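Local coordinates for protein acinetobacter secreted protease CpaA (Acinetobacter nosocomialis M2, PDB 6O38) that probably cleaves proteins as a zinc-dependent protease exported by type II secretion, and forms a complex with its chaperone CpaB, at residues A[383-388]-A[486-491]; A[404-409]-A[416-421]; A[448-453]-A[477-482]; A[457-462]-A[494-499]. All coordinates share one frame; numbering follows the deposited sequence.

Contact 1 (A[383-388]-A[486-491])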
loop_
_atom_site.group_PDB
_atom_site.type_symbol
_atom_site.label_atom_id
_atom_site.label_comp_id
_atom_site.label_asym_id
_atom_site.label_seq_id
_atom_site.Cartn_x
_atom_site.Cartn_y
_atom_site.Cartn_z
ATOM N N PRO A 383 -20.326 17.473 -18.987
ATOM C CA PRO A 383 -19.928 17.354 -20.400
ATOM C C PRO A 383 -18.569 17.962 -20.692
ATOM O O PRO A 383 -17.872 17.491 -21.600
ATOM C CB PRO A 383 -21.050 18.091 -21.146
ATOM C CG PRO A 383 -22.211 18.076 -20.210
ATOM C CD PRO A 383 -21.632 18.134 -18.829
ATOM N N GLU A 384 -18.174 19.005 -19.957
ATOM C CA GLU A 384 -16.831 19.555 -20.109
ATOM C C GLU A 384 -15.769 18.507 -19.793
ATOM O O GLU A 384 -14.728 18.448 -20.457
ATOM C CB GLU A 384 -16.658 20.785 -19.218
ATOM C CG GLU A 384 -17.327 22.039 -19.759
ATOM C CD GLU A 384 -17.159 23.234 -18.841
ATOM O OE1 GLU A 384 -16.893 23.031 -17.638
ATOM O OE2 GLU A 384 -17.286 24.380 -19.325
ATOM N N VAL A 385 -16.014 17.674 -18.779
ATOM C CA VAL A 385 -15.065 16.616 -18.447
ATOM C C VAL A 385 -15.041 15.557 -19.542
ATOM O O VAL A 385 -13.971 15.060 -19.920
ATOM C CB VAL A 385 -15.406 16.005 -17.076
ATOM C CG1 VAL A 385 -14.520 14.801 -16.791
ATOM C CG2 VAL A 385 -15.254 17.046 -15.988
ATOM N N ASN A 386 -16.213 15.191 -20.069
ATOM C CA ASN A 386 -16.265 14.178 -21.120
ATOM C C ASN A 386 -15.522 14.637 -22.368
ATOM O O ASN A 386 -14.880 13.830 -23.048
ATOM C CB ASN A 386 -17.716 13.835 -21.457
ATOM C CG ASN A 386 -18.490 13.331 -20.257
ATOM O OD1 ASN A 386 -17.917 13.033 -19.210
ATOM N ND2 ASN A 386 -19.802 13.218 -20.409
ATOM N N SER A 387 -15.603 15.931 -22.689
ATOM C CA SER A 387 -14.896 16.445 -23.857
ATOM C C SER A 387 -13.386 16.355 -23.682
ATOM O O SER A 387 -12.661 16.141 -24.659
ATOM C CB SER A 387 -15.313 17.890 -24.132
ATOM O OG SER A 387 -16.713 17.985 -24.338
ATOM N N ILE A 388 -12.897 16.514 -22.453
ATOM C CA ILE A 388 -11.459 16.494 -22.207
ATOM C C ILE A 388 -10.950 15.062 -22.100
ATOM O O ILE A 388 -9.960 14.687 -22.739
ATOM C CB ILE A 388 -11.124 17.309 -20.943
ATOM C CG1 ILE A 388 -11.389 18.796 -21.183
ATOM C CG2 ILE A 388 -9.680 17.081 -20.523
ATOM C CD1 ILE A 388 -11.574 19.595 -19.912
ATOM N N ASN A 486 -15.492 16.754 -6.964
ATOM C CA ASN A 486 -14.110 17.127 -7.222
ATOM C C ASN A 486 -13.971 17.453 -8.703
ATOM O O ASN A 486 -14.829 17.105 -9.518
ATOM C CB ASN A 486 -13.118 16.023 -6.817
ATOM C CG ASN A 486 -13.259 14.765 -7.654
ATOM O OD1 ASN A 486 -13.891 13.799 -7.235
ATOM N ND2 ASN A 486 -12.648 14.761 -8.834
ATOM N N ASP A 487 -12.878 18.126 -9.048
ATOM C CA ASP A 487 -12.611 18.480 -10.432
ATOM C C ASP A 487 -11.574 17.525 -11.021
ATOM O O ASP A 487 -11.188 16.528 -10.403
ATOM C CB ASP A 487 -12.176 19.949 -10.531
ATOM C CG ASP A 487 -10.752 20.186 -10.047
ATOM O OD1 ASP A 487 -10.139 19.274 -9.457
ATOM O OD2 ASP A 487 -10.238 21.305 -10.261
ATOM N N ILE A 488 -11.113 17.831 -12.231
ATOM C CA ILE A 488 -10.034 17.080 -12.855
ATOM C C ILE A 488 -8.755 17.896 -12.988
ATOM O O ILE A 488 -7.682 17.303 -13.185
ATOM C CB ILE A 488 -10.458 16.528 -14.231
ATOM C CG1 ILE A 488 -10.757 17.674 -15.199
ATOM C CG2 ILE A 488 -11.669 15.619 -14.090
ATOM C CD1 ILE A 488 -11.046 17.217 -16.611
ATOM N N ALA A 489 -8.831 19.228 -12.904
ATOM C CA ALA A 489 -7.640 20.064 -13.012
ATOM C C ALA A 489 -6.597 19.696 -11.962
ATOM O O ALA A 489 -5.427 19.461 -12.288
ATOM C CB ALA A 489 -8.026 21.539 -12.895
ATOM N N GLY A 490 -7.000 19.643 -10.695
ATOM C CA GLY A 490 -6.045 19.444 -9.621
ATOM C C GLY A 490 -6.275 18.209 -8.774
ATOM O O GLY A 490 -5.352 17.729 -8.108
ATOM N N CYS A 491 -7.495 17.680 -8.791
ATOM C CA CYS A 491 -7.858 16.527 -7.979
ATOM C C CYS A 491 -7.778 15.248 -8.802
ATOM O O CYS A 491 -8.182 15.221 -9.969
ATOM C CB CYS A 491 -9.271 16.683 -7.409
ATOM S SG CYS A 491 -9.404 17.461 -5.770
#
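Ile488 meets the helix 383-389 through the ends of its two branches, each with its own partner. Its CG2 methyl lies 4.0 Å from Val385 CG1, and the two side chains pass alongside one another in opposite directions. The other branch carries CD1 to within 4.1 Å of Ile388 CD1, with Ile388 CG2 equally near, so this methyl sits against the fork of its neighbour. No hydrogen bond joins the two segments; the contact is entirely apolar. Val385 is buried while Ile388 lies at the surface, which makes the patch a graded one, closed on one side and exposed on the other. With CG1 between its backbone N and carbonyl carbon (chi1 64°) and CG2 beside the backbone N, Ile488 turns its fork so that the branches meet residues one helical turn apart.

Polar bonds shape the backbone on both sides. Ser387 OG bonds to Pro383 O at 3.0 Å, and Ser387 N reaches the same oxygen from the opposite face of its plane. Beyond Ile488, Asp487 OD1 accepts from Cys491 N at 3.2 Å and, weakly, from Gly490 N, so one carboxylate closes the turn. Asn486 ND2 bonds to Asp487 O at 2.8 Å.

Further out, Asn463 touches both isoleucines, Arg397 of helix 391-411 packs on Ile488, and the Cys470–Cys491 disulfide fixes the end of the turn, where Val168 of the chaperone CpaB also packs. The arrangement is consistent with a metzincin-type peptidase domain: helix 383-389 packs on the loop where strand 483-487 leaves the sheet toward the zinc-binding helix.

Contact 2 (A[404-409]-A[416-421]). With SO4 (sulfate ion), chain O.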
loop_
_atom_site.group_PDB
_atom_site.type_symbol
_atom_site.label_atom_id
_atom_site.label_comp_id
_atom_site.label_asym_id
_atom_site.label_seq_id
_atom_site.Cartn_x
_atom_site.Cartn_y
_atom_site.Cartn_z
ATOM N N LEU A 404 -11.398 2.553 -4.903
ATOM C CA LEU A 404 -10.428 2.942 -3.885
ATOM C C LEU A 404 -11.112 3.240 -2.557
ATOM O O LEU A 404 -10.568 2.932 -1.489
ATOM C CB LEU A 404 -9.623 4.151 -4.360
ATOM C CG LEU A 404 -8.535 4.641 -3.403
ATOM C CD1 LEU A 404 -7.448 3.591 -3.251
ATOM C CD2 LEU A 404 -7.950 5.955 -3.888
ATOM N N THR A 405 -12.304 3.839 -2.600
ATOM C CA THR A 405 -13.052 4.088 -1.372
ATOM C C THR A 405 -13.429 2.780 -0.687
ATOM O O THR A 405 -13.267 2.633 0.530
ATOM C CB THR A 405 -14.301 4.917 -1.674
ATOM O OG1 THR A 405 -13.927 6.104 -2.383
ATOM C CG2 THR A 405 -15.002 5.307 -0.381
ATOM N N ASN A 406 -13.939 1.815 -1.458
ATOM C CA ASN A 406 -14.314 0.529 -0.879
ATOM C C ASN A 406 -13.095 -0.217 -0.350
ATOM O O ASN A 406 -13.182 -0.917 0.666
ATOM C CB ASN A 406 -15.059 -0.319 -1.909
ATOM C CG ASN A 406 -16.421 0.248 -2.254
ATOM O OD1 ASN A 406 -17.018 0.983 -1.467
ATOM N ND2 ASN A 406 -16.924 -0.096 -3.434
ATOM N N LEU A 407 -11.952 -0.087 -1.027
ATOM C CA LEU A 407 -10.729 -0.702 -0.527
ATOM C C LEU A 407 -10.276 -0.046 0.773
ATOM O O LEU A 407 -9.861 -0.736 1.712
ATOM C CB LEU A 407 -9.627 -0.620 -1.583
ATOM C CG LEU A 407 -8.243 -1.102 -1.137
ATOM C CD1 LEU A 407 -8.256 -2.600 -0.874
ATOM C CD2 LEU A 407 -7.185 -0.744 -2.168
ATOM N N THR A 408 -10.348 1.285 0.842
ATOM C CA THR A 408 -9.985 1.985 2.070
ATOM C C THR A 408 -10.929 1.623 3.210
ATOM O O THR A 408 -10.488 1.396 4.344
ATOM C CB THR A 408 -9.990 3.496 1.831
ATOM O OG1 THR A 408 -9.074 3.818 0.777
ATOM C CG2 THR A 408 -9.583 4.242 3.094
ATOM N N ALA A 409 -12.233 1.567 2.929
ATOM C CA ALA A 409 -13.201 1.215 3.962
ATOM C C ALA A 409 -12.985 -0.208 4.463
ATOM O O ALA A 409 -13.047 -0.465 5.671
ATOM C CB ALA A 409 -14.623 1.383 3.427
ATOM N N PHE A 416 -19.206 0.110 5.624
ATOM C CA PHE A 416 -19.916 0.639 4.468
ATOM C C PHE A 416 -19.160 0.289 3.194
ATOM O O PHE A 416 -17.941 0.107 3.206
ATOM C CB PHE A 416 -20.119 2.158 4.566
ATOM C CG PHE A 416 -18.946 2.968 4.085
ATOM C CD1 PHE A 416 -17.859 3.198 4.912
ATOM C CD2 PHE A 416 -18.939 3.513 2.812
ATOM C CE1 PHE A 416 -16.784 3.949 4.474
ATOM C CE2 PHE A 416 -17.864 4.262 2.367
ATOM C CZ PHE A 416 -16.785 4.480 3.201
ATOM N N TYR A 417 -19.913 0.195 2.101
ATOM C CA TYR A 417 -19.370 0.105 0.755
ATOM C C TYR A 417 -20.137 1.063 -0.142
ATOM O O TYR A 417 -21.327 1.312 0.068
ATOM C CB TYR A 417 -19.469 -1.312 0.171
ATOM C CG TYR A 417 -18.544 -2.337 0.785
ATOM C CD1 TYR A 417 -17.209 -2.407 0.413
ATOM C CD2 TYR A 417 -19.016 -3.260 1.710
ATOM C CE1 TYR A 417 -16.362 -3.352 0.962
ATOM C CE2 TYR A 417 -18.179 -4.209 2.263
ATOM C CZ TYR A 417 -16.854 -4.251 1.885
ATOM O OH TYR A 417 -16.019 -5.196 2.436
ATOM N N LEU A 418 -19.450 1.600 -1.144
ATOM C CA LEU A 418 -20.091 2.439 -2.145
ATOM C C LEU A 418 -20.493 1.584 -3.339
ATOM O O LEU A 418 -19.703 0.765 -3.819
ATOM C CB LEU A 418 -19.166 3.573 -2.591
ATOM C CG LEU A 418 -18.879 4.667 -1.562
ATOM C CD1 LEU A 418 -18.151 5.830 -2.217
ATOM C CD2 LEU A 418 -20.163 5.138 -0.895
ATOM N N ARG A 419 -21.726 1.768 -3.801
ATOM C CA ARG A 419 -22.244 1.081 -4.978
ATOM C C ARG A 419 -22.817 2.124 -5.923
ATOM O O ARG A 419 -23.712 2.883 -5.539
ATOM C CB ARG A 419 -23.308 0.050 -4.587
ATOM C CG ARG A 419 -24.182 -0.439 -5.731
ATOM C CD ARG A 419 -25.048 -1.605 -5.277
ATOM N NE ARG A 419 -26.075 -1.958 -6.253
ATOM C CZ ARG A 419 -27.359 -1.635 -6.135
ATOM N NH1 ARG A 419 -28.224 -1.999 -7.071
ATOM N NH2 ARG A 419 -27.780 -0.954 -5.078
ATOM N N ASP A 420 -22.302 2.168 -7.150
ATOM C CA ASP A 420 -22.821 3.101 -8.139
ATOM C C ASP A 420 -24.055 2.491 -8.796
ATOM O O ASP A 420 -23.997 1.389 -9.352
ATOM C CB ASP A 420 -21.751 3.470 -9.170
ATOM C CG ASP A 420 -21.516 2.386 -10.206
ATOM O OD1 ASP A 420 -21.206 1.240 -9.818
ATOM O OD2 ASP A 420 -21.653 2.683 -11.411
ATOM N N VAL A 421 -25.188 3.181 -8.674
ATOM C CA VAL A 421 -26.452 2.713 -9.227
ATOM C C VAL A 421 -26.881 3.511 -10.442
ATOM O O VAL A 421 -27.954 3.238 -11.002
ATOM C CB VAL A 421 -27.562 2.723 -8.160
ATOM C CG1 VAL A 421 -27.218 1.758 -7.038
ATOM C CG2 VAL A 421 -27.752 4.127 -7.611
HETATM S S SO4 O . -31.256 -3.019 -7.893
HETATM O O1 SO4 O . -31.431 -2.039 -6.826
HETATM O O2 SO4 O . -32.123 -4.168 -7.645
HETATM O O3 SO4 O . -31.607 -2.413 -9.174
HETATM O O4 SO4 O . -29.865 -3.461 -7.929
#
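Asn406 presents its flat carboxamide to the backbone of Leu418 and is gripped twice. Leu418 N donates to Asn406 OD1 in an almost straight bond (171°), and Asn406 ND2 returns one of 2.9 Å to Leu418 O, lying in the carbonyl plane on a lone pair. The side chain thereby pairs with both backbone polar atoms of a single strand residue, and the two bonds fix the rotation of the amide. Its CB meanwhile rests at the edge of the Tyr417 ring, 3.8 Å from Tyr417 CD1. Beside it Ala409 CB comes within 3.5 Å of Phe416 CE1, and Thr405 CG2 touches the edge of that ring and lies 3.7 Å from Leu418 CD1.

Helix 404-409 and strand 416-421 run nearly antiparallel at 167°, their axes approaching to 7.4 Å. Strands 367-381 and 416-425 pair in parallel and are linked through helices 383-389 and 391-411, consistent with the beta-alpha-beta opening of metzincin-type domains.

Away from the helix the contact gives way to a less buried side. Arg419 extends the other way, CG anti to the backbone N (chi1 164°), with a salt bridge to Asp376 and a weak, doubtful NH1 bond to O1 of a sulfate ion, probably from the crystallisation liquor.

Contact 3 (A[448-453]-A[477-482])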
loop_
_atom_site.group_PDB
_atom_site.type_symbol
_atom_site.label_atom_id
_atom_site.label_comp_id
_atom_site.label_asym_id
_atom_site.label_seq_id
_atom_site.Cartn_x
_atom_site.Cartn_y
_atom_site.Cartn_z
ATOM N N ASN A 448 -34.157 14.274 -9.593
ATOM C CA ASN A 448 -35.121 13.325 -10.142
ATOM C C ASN A 448 -34.454 11.994 -10.459
ATOM O O ASN A 448 -35.004 10.929 -10.153
ATOM C CB ASN A 448 -35.786 13.893 -11.395
ATOM C CG ASN A 448 -36.716 15.048 -11.093
ATOM O OD1 ASN A 448 -37.121 15.255 -9.948
ATOM N ND2 ASN A 448 -37.083 15.794 -12.127
ATOM N N GLU A 449 -33.271 12.034 -11.075
ATOM C CA GLU A 449 -32.535 10.804 -11.341
ATOM C C GLU A 449 -32.104 10.125 -10.048
ATOM O O GLU A 449 -32.070 8.892 -9.979
ATOM C CB GLU A 449 -31.321 11.100 -12.221
ATOM C CG GLU A 449 -30.526 9.868 -12.625
ATOM C CD GLU A 449 -31.308 8.933 -13.532
ATOM O OE1 GLU A 449 -32.260 9.396 -14.195
ATOM O OE2 GLU A 449 -30.970 7.731 -13.584
ATOM N N ARG A 450 -31.770 10.910 -9.020
ATOM C CA ARG A 450 -31.454 10.336 -7.716
ATOM C C ARG A 450 -32.641 9.563 -7.158
ATOM O O ARG A 450 -32.482 8.449 -6.643
ATOM C CB ARG A 450 -31.027 11.441 -6.750
ATOM C CG ARG A 450 -30.633 10.949 -5.367
ATOM C CD ARG A 450 -30.544 12.104 -4.381
ATOM N NE ARG A 450 -30.158 11.662 -3.046
ATOM C CZ ARG A 450 -30.037 12.471 -1.997
ATOM N NH1 ARG A 450 -30.276 13.769 -2.127
ATOM N NH2 ARG A 450 -29.679 11.981 -0.818
ATOM N N LYS A 451 -33.842 10.138 -7.252
ATOM C CA LYS A 451 -35.030 9.464 -6.739
ATOM C C LYS A 451 -35.431 8.293 -7.626
ATOM O O LYS A 451 -35.923 7.273 -7.131
ATOM C CB LYS A 451 -36.184 10.458 -6.611
ATOM C CG LYS A 451 -36.111 11.341 -5.377
ATOM C CD LYS A 451 -37.076 12.512 -5.477
ATOM C CE LYS A 451 -36.354 13.841 -5.303
ATOM N NZ LYS A 451 -37.268 15.002 -5.497
ATOM N N ARG A 452 -35.241 8.427 -8.943
ATOM C CA ARG A 452 -35.648 7.371 -9.866
ATOM C C ARG A 452 -34.897 6.072 -9.597
ATOM O O ARG A 452 -35.485 4.985 -9.652
ATOM C CB ARG A 452 -35.431 7.822 -11.309
ATOM C CG ARG A 452 -36.108 6.933 -12.341
ATOM C CD ARG A 452 -35.734 7.335 -13.757
ATOM N NE ARG A 452 -34.326 7.067 -14.043
ATOM C CZ ARG A 452 -33.844 5.872 -14.369
ATOM N NH1 ARG A 452 -34.656 4.826 -14.456
ATOM N NH2 ARG A 452 -32.550 5.722 -14.611
ATOM N N ILE A 453 -33.601 6.162 -9.299
ATOM C CA ILE A 453 -32.778 4.980 -9.066
ATOM C C ILE A 453 -32.531 4.739 -7.581
ATOM O O ILE A 453 -31.776 3.828 -7.225
ATOM C CB ILE A 453 -31.449 5.072 -9.830
ATOM C CG1 ILE A 453 -30.570 6.173 -9.232
ATOM C CG2 ILE A 453 -31.703 5.329 -11.306
ATOM C CD1 ILE A 453 -29.295 6.428 -10.005
ATOM N N ALA A 477 -23.494 15.000 6.420
ATOM C CA ALA A 477 -24.561 15.460 5.546
ATOM C C ALA A 477 -25.862 14.722 5.825
ATOM O O ALA A 477 -25.876 13.496 5.975
ATOM C CB ALA A 477 -24.157 15.274 4.085
ATOM N N SER A 478 -26.956 15.476 5.900
ATOM C CA SER A 478 -28.286 14.892 5.869
ATOM C C SER A 478 -28.589 14.378 4.461
ATOM O O SER A 478 -27.773 14.483 3.541
ATOM C CB SER A 478 -29.326 15.917 6.315
ATOM O OG SER A 478 -29.353 17.030 5.439
ATOM N N ALA A 479 -29.781 13.798 4.299
ATOM C CA ALA A 479 -30.204 13.351 2.974
ATOM C C ALA A 479 -30.198 14.503 1.975
ATOM O O ALA A 479 -29.874 14.312 0.797
ATOM C CB ALA A 479 -31.590 12.712 3.052
ATOM N N TYR A 480 -30.550 15.708 2.430
ATOM C CA TYR A 480 -30.553 16.866 1.543
ATOM C C TYR A 480 -29.144 17.289 1.146
ATOM O O TYR A 480 -28.936 17.765 0.024
ATOM C CB TYR A 480 -31.286 18.030 2.210
ATOM C CG TYR A 480 -31.224 19.319 1.425
ATOM C CD1 TYR A 480 -31.969 19.484 0.265
ATOM C CD2 TYR A 480 -30.421 20.371 1.845
ATOM C CE1 TYR A 480 -31.915 20.661 -0.456
ATOM C CE2 TYR A 480 -30.361 21.552 1.130
ATOM C CZ TYR A 480 -31.109 21.692 -0.019
ATOM O OH TYR A 480 -31.052 22.867 -0.734
ATOM N N ASN A 481 -28.167 17.121 2.036
ATOM C CA ASN A 481 -26.807 17.587 1.801
ATOM C C ASN A 481 -25.867 16.477 1.352
ATOM O O ASN A 481 -24.659 16.712 1.238
ATOM C CB ASN A 481 -26.251 18.253 3.063
ATOM C CG ASN A 481 -26.898 19.591 3.348
ATOM O OD1 ASN A 481 -26.991 20.449 2.471
ATOM N ND2 ASN A 481 -27.346 19.781 4.585
HETATM N N MSE A 482 -26.385 15.283 1.086
HETATM C CA MSE A 482 -25.540 14.159 0.707
HETATM C C MSE A 482 -25.036 14.317 -0.723
HETATM O O MSE A 482 -25.575 13.712 -1.651
HETATM C CB MSE A 482 -26.302 12.840 0.861
HETATM C CG MSE A 482 -25.428 11.603 0.747
HETATM SE SE MSE A 482 -24.102 11.492 2.169
HETATM C CE MSE A 482 -23.019 10.035 1.454
#
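The guanidinium of Arg450 meets Ala479 O at its edge, the oxygen lying almost in the plane of the group. The grip is end-on: NH1 and NH2 both donate to this one oxygen, Arg450 NH2 to Ala479 O being 2.8 Å and Arg450 NH1 to Ala479 O 3.0 Å. The two nitrogens do not meet the carbonyl alike, for NH2 lies in its plane on a lone pair, whereas NH1 is tilted 23° from it. Met482 CB approaches the same group obliquely, 3.9 Å from Arg450 NH2, before the rest of the selenomethionine bends away.

With CG anti to the backbone N (chi1 -178°) and the chain extended as far as NE, Arg450 spans the gap from helix 444-452 to the loop between strands 471-473 and 483-487. On the same helix, Arg452 pairs side-on with Glu449, while Ile453 CG2 lies over one face of the Arg452 guanidinium, near its rim.

Other N-H groups of Arg450 have partners too: NE bonds to Ala455 O, NH2 also to Asp456 O, and NH1 weakly to Gln447 OE1. A buried arginine thus ties together backbone carbonyls of separate loops, its positive charge probably spread over neutral oxygens and not met by a carboxylate among them.

Contact 4 (A[457-462]-A[494-499]). With ZN (zinc ion), chain M.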
loop_
_atom_site.group_PDB
_atom_site.type_symbol
_atom_site.label_atom_id
_atom_site.label_comp_id
_atom_site.label_asym_id
_atom_site.label_seq_id
_atom_site.Cartn_x
_atom_site.Cartn_y
_atom_site.Cartn_z
ATOM N N GLY A 457 -26.864 8.786 -2.286
ATOM C CA GLY A 457 -26.070 9.991 -2.402
ATOM C C GLY A 457 -25.750 10.279 -3.852
ATOM O O GLY A 457 -26.022 9.474 -4.746
ATOM N N VAL A 458 -25.163 11.452 -4.075
ATOM C CA VAL A 458 -24.793 11.915 -5.405
ATOM C C VAL A 458 -23.363 12.435 -5.351
ATOM O O VAL A 458 -22.957 13.061 -4.366
ATOM C CB VAL A 458 -25.770 12.999 -5.920
ATOM C CG1 VAL A 458 -26.024 14.044 -4.849
ATOM C CG2 VAL A 458 -25.250 13.649 -7.197
ATOM N N TYR A 459 -22.596 12.163 -6.405
ATOM C CA TYR A 459 -21.232 12.653 -6.526
ATOM C C TYR A 459 -21.032 13.232 -7.919
ATOM O O TYR A 459 -21.492 12.661 -8.912
ATOM C CB TYR A 459 -20.214 11.539 -6.262
ATOM C CG TYR A 459 -18.829 12.052 -5.950
ATOM C CD1 TYR A 459 -17.916 12.296 -6.964
ATOM C CD2 TYR A 459 -18.439 12.303 -4.641
ATOM C CE1 TYR A 459 -16.652 12.769 -6.686
ATOM C CE2 TYR A 459 -17.175 12.777 -4.352
ATOM C CZ TYR A 459 -16.285 13.008 -5.378
ATOM O OH TYR A 459 -15.024 13.480 -5.095
ATOM N N TYR A 460 -20.343 14.369 -7.985
ATOM C CA TYR A 460 -20.238 15.162 -9.201
ATOM C C TYR A 460 -18.779 15.317 -9.602
ATOM O O TYR A 460 -17.933 15.657 -8.769
ATOM C CB TYR A 460 -20.885 16.537 -9.009
ATOM C CG TYR A 460 -20.761 17.456 -10.203
ATOM C CD1 TYR A 460 -21.420 17.175 -11.392
ATOM C CD2 TYR A 460 -19.992 18.610 -10.137
ATOM C CE1 TYR A 460 -21.313 18.015 -12.484
ATOM C CE2 TYR A 460 -19.879 19.456 -11.223
ATOM C CZ TYR A 460 -20.541 19.153 -12.394
ATOM O OH TYR A 460 -20.431 19.994 -13.478
ATOM N N GLN A 461 -18.490 15.062 -10.877
ATOM C CA GLN A 461 -17.159 15.234 -11.450
ATOM C C GLN A 461 -17.248 16.324 -12.511
ATOM O O GLN A 461 -17.824 16.107 -13.582
ATOM C CB GLN A 461 -16.647 13.921 -12.041
ATOM C CG GLN A 461 -15.377 14.047 -12.864
ATOM C CD GLN A 461 -14.838 12.699 -13.304
ATOM O OE1 GLN A 461 -13.995 12.104 -12.633
ATOM N NE2 GLN A 461 -15.330 12.205 -14.437
ATOM N N GLY A 462 -16.679 17.495 -12.215
ATOM C CA GLY A 462 -16.814 18.654 -13.072
ATOM C C GLY A 462 -15.464 19.246 -13.444
ATOM O O GLY A 462 -14.411 18.761 -13.024
ATOM N N ALA A 494 -8.359 9.796 -6.174
ATOM C CA ALA A 494 -8.247 9.538 -4.745
ATOM C C ALA A 494 -9.005 10.555 -3.902
ATOM O O ALA A 494 -9.074 10.395 -2.679
ATOM C CB ALA A 494 -6.775 9.519 -4.326
ATOM N N ALA A 495 -9.569 11.591 -4.525
ATOM C CA ALA A 495 -10.306 12.616 -3.797
ATOM C C ALA A 495 -11.684 12.150 -3.350
ATOM O O ALA A 495 -12.240 12.725 -2.407
ATOM C CB ALA A 495 -10.448 13.872 -4.657
HETATM N N MSE A 496 -12.248 11.134 -3.998
HETATM C CA MSE A 496 -13.602 10.692 -3.685
HETATM C C MSE A 496 -13.705 10.140 -2.269
HETATM O O MSE A 496 -14.603 10.518 -1.517
HETATM C CB MSE A 496 -14.078 9.636 -4.680
HETATM C CG MSE A 496 -15.548 9.291 -4.511
HETATM SE SE MSE A 496 -16.151 7.805 -5.609
HETATM C CE MSE A 496 -18.063 7.937 -5.250
ATOM N N ARG A 497 -12.783 9.243 -1.908
ATOM C CA ARG A 497 -12.774 8.708 -0.552
ATOM C C ARG A 497 -12.553 9.799 0.486
ATOM O O ARG A 497 -12.910 9.610 1.654
ATOM C CB ARG A 497 -11.700 7.626 -0.410
ATOM C CG ARG A 497 -10.270 8.140 -0.465
ATOM C CD ARG A 497 -9.285 7.035 -0.121
ATOM N NE ARG A 497 -7.898 7.483 -0.190
ATOM C CZ ARG A 497 -6.849 6.676 -0.074
ATOM N NH1 ARG A 497 -7.028 5.376 0.113
ATOM N NH2 ARG A 497 -5.619 7.167 -0.149
ATOM N N HIS A 498 -11.984 10.935 0.082
ATOM C CA HIS A 498 -11.823 12.064 0.991
ATOM C C HIS A 498 -13.123 12.843 1.135
ATOM O O HIS A 498 -13.539 13.172 2.251
ATOM C CB HIS A 498 -10.696 12.974 0.498
ATOM C CG HIS A 498 -10.464 14.173 1.363
ATOM N ND1 HIS A 498 -9.611 14.156 2.446
ATOM C CD2 HIS A 498 -10.966 15.429 1.301
ATOM C CE1 HIS A 498 -9.601 15.348 3.015
ATOM N NE2 HIS A 498 -10.416 16.139 2.339
ATOM N N GLU A 499 -13.781 13.145 0.013
ATOM C CA GLU A 499 -15.032 13.893 0.070
ATOM C C GLU A 499 -16.149 13.061 0.689
ATOM O O GLU A 499 -16.976 13.587 1.442
ATOM C CB GLU A 499 -15.422 14.371 -1.329
ATOM C CG GLU A 499 -14.365 15.232 -2.009
ATOM C CD GLU A 499 -13.938 16.427 -1.170
ATOM O OE1 GLU A 499 -12.741 16.783 -1.206
ATOM O OE2 GLU A 499 -14.792 17.004 -0.463
HETATM ZN ZN ZN M . -11.425 17.993 3.056
#
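Tyr459 lies against the helix of an HExxH zinc site, with Met496 over one face of its ring and Glu499 at the edge. The helix 496-504 carries His498 and His502, which with His508 bind the zinc ion as in the metzincin peptidases, and the contact joins this helix to strand 457-462 of the adjoining sheet. Met496 CG sits 4.0 Å from the centroid of the Tyr459 ring, 17° off its normal, a CH-pi contact displaced toward the rim. The selenomethionine runs on extended beyond CG, bringing SE to 4.9 Å from the centroid in a Met-aromatic contact.

Glu499 comes from a different direction. Its side chain stands at about a right angle to that of Tyr459, with CB in the ring plane and 3.8 Å from Tyr459 CE2, and the carboxylate plane turned 45° from the ring. The bend at chi2 (-54°) leads the acid group away from the tyrosine. Face and edge are therefore used by residues one helical turn apart, and the ring slots in beside the helix. The phenol oxygen, Tyr459 OH, is hydrogen-bonded to Asn486 OD1 on the neighbouring strand 483-487.

On the metal side, Asp170 of the chaperone CpaB also binds the zinc, so the chaperone chain enters the site directly. His498 is held at both nitrogens, ND1 by Ala526 O and NE2 by the zinc at 2.2 Å.

Contact 4 is the hub, for it touches all three others and contains a zinc ligand. Contact 2 lies closest to it, with centres about 11 Å apart: Thr408 OG1 and Arg497 NH1 are 2.7 Å apart in a probable hydrogen bond, and Leu418 packs on Met496. The side chain of Thr405 is about 13 Å from the metal. Contact 1, centred about 12 Å from contact 4, adjoins it through neighbouring strands 457-462 and 483-487. Contact 3, its centre about 14 Å away, meets the start of strand 457-462, where Met482 touches Gly457. Contacts 2 and 3 also meet, where Val421 packs on Ile453. The centres of contacts 1 and 3 are about 23 Å apart.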